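Local atomic coordinates of transcriptional repressor pagR (Bacillus anthracis, PDB entry 2ZKZ), a protein that represses transcription of the pagA and atxA genes as a dimeric DNA-binding regulator of the ArsR family. Residues K40-N43 against V44-I48; K52-Q55 against S56-S59. One frame throughout, in Å; residues are numbered along the deposited sequence.

In the fold
Helix 27-39 ends just before K40, and the chain then runs through the short strand 42-43, an edge of the three-stranded antiparallel sheet, into helix 44-51. Contact 1 (40-43 against 44-48) closes this strand-to-helix junction. The chain leaves the helix at K52, and contact 2 (52-55 against 56-59) closes the next turn, at the start of helix 55-65. The two contacts follow in series, without nesting or crossing, and their centres are about 11 Å apart. They meet where the two helices pack: I47 CG2 lies 3.5 Å from V58 CG1, and I48 CD1 lies 3.4 Å from Q55 CG. Together they lie at the starts of both helices of the predicted helix-turn-helix.

Contact 1 of 2, residues K40-N43 against V44-I48; sequences KALN and VTQII
Q46 folds back from the first turn of its helix to meet L42 and N43. Its CG lies anti to the carbonyl carbon (chi1 -70°) and the chain stays extended beyond it, which carries the amide back along the incoming strand. There OE1 takes the backbone N-H of N43, at 2.8 Å between N and OE1. The bond is nearly straight (165° at the hydrogen), and the donor sits in the carbonyl plane on a lone pair. The other end of the amide is tied through a water, which donates to A41 O (2.7 Å) and accepts from Q46 NE2 (3.2 Å), so both ends of the group are anchored and its rotation is restrained. L42 runs at a slant to Q46, its CD2 branch against the amide carbon CD at 3.8 Å, while the N43 side chain stands across that of Q46 at about a right angle. On another flank, L42 CB rests 3.9 Å from I47 CG1, and I47 N bonds to N43 O at 3.1 Å. L42 also packs on L36 of helix 27-39. With N43 as N-cap, the bond from Q46 is one half of a capping box, and L42 against I47 is a hydrophobic staple, together marking the start of the first helix of the predicted helix-turn-helix.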
loop_
_atom_site.group_PDB
_atom_site.type_symbol
_atom_site.label_atom_id
_atom_site.label_comp_id
_atom_site.label_asym_id
_atom_site.label_seq_id
_atom_site.Cartn_x
_atom_site.Cartn_y
_atom_site.Cartn_z
ATOM N N LYS A 40 17.302 -10.661 2.745
ATOM C CA LYS A 40 17.699 -10.392 1.361
ATOM C C LYS A 40 17.352 -11.452 0.318
ATOM O O LYS A 40 16.948 -11.122 -0.796
ATOM C CB LYS A 40 19.204 -10.100 1.294
ATOM C CG LYS A 40 19.649 -8.960 2.204
ATOM C CD LYS A 40 18.809 -7.710 1.971
ATOM C CE LYS A 40 19.091 -6.640 3.016
ATOM N NZ LYS A 40 18.100 -5.518 2.948
ATOM N N ALA A 41 17.525 -12.722 0.663
ATOM C CA ALA A 41 17.229 -13.796 -0.282
ATOM C C ALA A 41 16.677 -14.997 0.459
ATOM O O ALA A 41 17.278 -15.453 1.429
ATOM C CB ALA A 41 18.496 -14.187 -1.044
ATOM N N LEU A 42 15.540 -15.512 -0.003
ATOM C CA LEU A 42 14.907 -16.663 0.639
ATOM C C LEU A 42 14.177 -17.554 -0.360
ATOM O O LEU A 42 13.483 -17.057 -1.254
ATOM C CB LEU A 42 13.894 -16.195 1.689
ATOM C CG LEU A 42 14.392 -15.435 2.921
ATOM C CD1 LEU A 42 13.189 -14.847 3.671
ATOM C CD2 LEU A 42 15.191 -16.374 3.826
ATOM N N ASN A 43 14.337 -18.867 -0.216
ATOM C CA ASN A 43 13.628 -19.779 -1.100
ATOM C C ASN A 43 12.302 -20.108 -0.421
ATOM O O ASN A 43 12.070 -19.711 0.727
ATOM C CB ASN A 43 14.458 -21.048 -1.405
ATOM C CG ASN A 43 14.878 -21.817 -0.159
ATOM O OD1 ASN A 43 15.986 -22.373 -0.106
ATOM N ND2 ASN A 43 14.004 -21.881 0.829
ATOM N N VAL A 44 11.428 -20.809 -1.132
ATOM C CA VAL A 44 10.116 -21.159 -0.606
ATOM C C VAL A 44 10.159 -21.894 0.732
ATOM O O VAL A 44 9.395 -21.574 1.651
ATOM C CB VAL A 44 9.332 -22.013 -1.635
ATOM C CG1 VAL A 44 7.946 -22.345 -1.099
ATOM C CG2 VAL A 44 9.214 -21.249 -2.951
ATOM N N THR A 45 11.056 -22.867 0.853
ATOM C CA THR A 45 11.158 -23.638 2.084
ATOM C C THR A 45 11.522 -22.766 3.285
ATOM O O THR A 45 10.980 -22.946 4.371
ATOM C CB THR A 45 12.187 -24.775 1.935
ATOM O OG1 THR A 45 11.819 -25.601 0.822
ATOM C CG2 THR A 45 12.225 -25.628 3.196
ATOM N N GLN A 46 12.442 -21.823 3.086
ATOM C CA GLN A 46 12.840 -20.913 4.153
ATOM C C GLN A 46 11.658 -20.029 4.547
ATOM O O GLN A 46 11.479 -19.694 5.716
ATOM C CB GLN A 46 13.998 -20.029 3.697
ATOM C CG GLN A 46 15.320 -20.764 3.526
ATOM C CD GLN A 46 16.380 -19.895 2.891
ATOM O OE1 GLN A 46 16.237 -19.462 1.749
ATOM N NE2 GLN A 46 17.454 -19.631 3.629
ATOM N N ILE A 47 10.855 -19.653 3.559
ATOM C CA ILE A 47 9.689 -18.810 3.796
ATOM C C ILE A 47 8.601 -19.590 4.531
ATOM O O ILE A 47 7.994 -19.093 5.475
ATOM C CB ILE A 47 9.123 -18.267 2.460
ATOM C CG1 ILE A 47 10.134 -17.300 1.833
ATOM C CG2 ILE A 47 7.785 -17.576 2.704
ATOM C CD1 ILE A 47 9.770 -16.812 0.435
ATOM N N ILE A 48 8.352 -20.817 4.087
ATOM C CA ILE A 48 7.347 -21.656 4.727
ATOM C C ILE A 48 7.710 -21.882 6.194
ATOM O O ILE A 48 6.847 -21.822 7.068
ATOM C CB ILE A 48 7.235 -23.019 4.015
ATOM C CG1 ILE A 48 6.579 -22.825 2.646
ATOM C CG2 ILE A 48 6.444 -24.008 4.874
ATOM C CD1 ILE A 48 6.620 -24.055 1.763
HETATM O O HOH W 1 19.051 -17.168 2.465
#

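Contact 2 of 2, residues K52-Q55 against S56-S59; sequences KLPQ and STVS
S59 and Q55 meet one helical turn apart, where the carbonyl oxygen of Q55 is gripped twice. S59 N donates to Q55 O at 2.9 Å, the helical backbone bond, and S59 OG donates to the same oxygen at 2.8 Å. The two donors come from opposite faces of the carbonyl plane, tilted 29° and 32° from it. The hydroxyl reaches back because OG is anti to the carbonyl carbon of S59 (chi1 -66°), beside its backbone N, and the hydroxyl's proton is thereby used within the helix.

One residue earlier, V58 N bonds to P54 O at 3.1 Å. P54 is the N-cap, and having neither a polar side chain nor an N-H it cannot form a capping box. Its ring instead lies side by side with T57, the two side chains pointing the same way, with T57 OG1 3.8 Å from P54 CB. This is the turn of the predicted helix-turn-helix, and helix 55-65, which starts here, occupies the place of the recognition helix in ArsR-type winged-helix domains, so it probably meets DNA.

V58 CG2 touches P54 O at 3.3 Å and L53 CB at 3.9 Å, both on the same side of the methyl. L53 and V58, flanking the N-cap as the residue before it and the fourth after it, form a hydrophobic staple. Further out, I48 of helix 44-51 packs on V58, while K52 NZ bonds back to Q49 O in that preceding helix.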
loop_
_atom_site.group_PDB
_atom_site.type_symbol
_atom_site.label_atom_id
_atom_site.label_comp_id
_atom_site.label_asym_id
_atom_site.label_seq_id
_atom_site.Cartn_x
_atom_site.Cartn_y
_atom_site.Cartn_z
ATOM N N LYS A 52 5.476 -20.341 9.045
ATOM C CA LYS A 52 4.733 -21.432 9.670
ATOM C C LYS A 52 3.363 -21.573 9.014
ATOM O O LYS A 52 2.351 -21.745 9.691
ATOM C CB LYS A 52 4.551 -21.167 11.172
ATOM C CG LYS A 52 5.843 -20.921 11.951
ATOM C CD LYS A 52 6.791 -22.103 11.847
ATOM C CE LYS A 52 7.968 -21.963 12.811
ATOM N NZ LYS A 52 8.736 -20.704 12.599
ATOM N N LEU A 53 3.336 -21.498 7.690
ATOM C CA LEU A 53 2.088 -21.618 6.949
ATOM C C LEU A 53 2.181 -22.744 5.928
ATOM O O LEU A 53 3.273 -23.149 5.539
ATOM C CB LEU A 53 1.780 -20.303 6.229
ATOM C CG LEU A 53 1.441 -19.091 7.099
ATOM C CD1 LEU A 53 1.482 -17.835 6.245
ATOM C CD2 LEU A 53 0.068 -19.277 7.734
ATOM N N PRO A 54 1.031 -23.268 5.487
ATOM C CA PRO A 54 1.022 -24.353 4.499
ATOM C C PRO A 54 1.788 -23.928 3.245
ATOM O O PRO A 54 1.824 -22.739 2.913
ATOM C CB PRO A 54 -0.467 -24.547 4.220
ATOM C CG PRO A 54 -1.103 -24.185 5.531
ATOM C CD PRO A 54 -0.338 -22.946 5.929
ATOM N N GLN A 55 2.403 -24.886 2.554
ATOM C CA GLN A 55 3.144 -24.562 1.341
ATOM C C GLN A 55 2.189 -24.031 0.277
ATOM O O GLN A 55 2.568 -23.214 -0.561
ATOM C CB GLN A 55 3.884 -25.789 0.792
ATOM C CG GLN A 55 4.610 -25.504 -0.524
ATOM C CD GLN A 55 5.510 -26.638 -0.982
ATOM O OE1 GLN A 55 6.486 -26.986 -0.311
ATOM N NE2 GLN A 55 5.189 -27.217 -2.136
ATOM N N SER A 56 0.949 -24.505 0.323
ATOM C CA SER A 56 -0.067 -24.087 -0.631
ATOM C C SER A 56 -0.360 -22.596 -0.480
ATOM O O SER A 56 -0.426 -21.861 -1.465
ATOM C CB SER A 56 -1.346 -24.895 -0.408
ATOM O OG SER A 56 -2.386 -24.447 -1.259
ATOM N N THR A 57 -0.534 -22.160 0.761
ATOM C CA THR A 57 -0.821 -20.762 1.051
ATOM C C THR A 57 0.347 -19.865 0.654
ATOM O O THR A 57 0.151 -18.840 0.003
ATOM C CB THR A 57 -1.124 -20.557 2.553
ATOM O OG1 THR A 57 -2.227 -21.389 2.932
ATOM C CG2 THR A 57 -1.482 -19.106 2.838
ATOM N N VAL A 58 1.556 -20.261 1.042
ATOM C CA VAL A 58 2.758 -19.493 0.740
ATOM C C VAL A 58 2.997 -19.370 -0.759
ATOM O O VAL A 58 3.314 -18.288 -1.252
ATOM C CB VAL A 58 4.011 -20.124 1.394
ATOM C CG1 VAL A 58 5.253 -19.365 0.984
ATOM C CG2 VAL A 58 3.866 -20.109 2.906
ATOM N N SER A 59 2.846 -20.480 -1.477
ATOM C CA SER A 59 3.042 -20.487 -2.921
ATOM C C SER A 59 2.076 -19.540 -3.626
ATOM O O SER A 59 2.448 -18.875 -4.592
ATOM C CB SER A 59 2.862 -21.904 -3.480
ATOM O OG SER A 59 3.877 -22.769 -3.001
#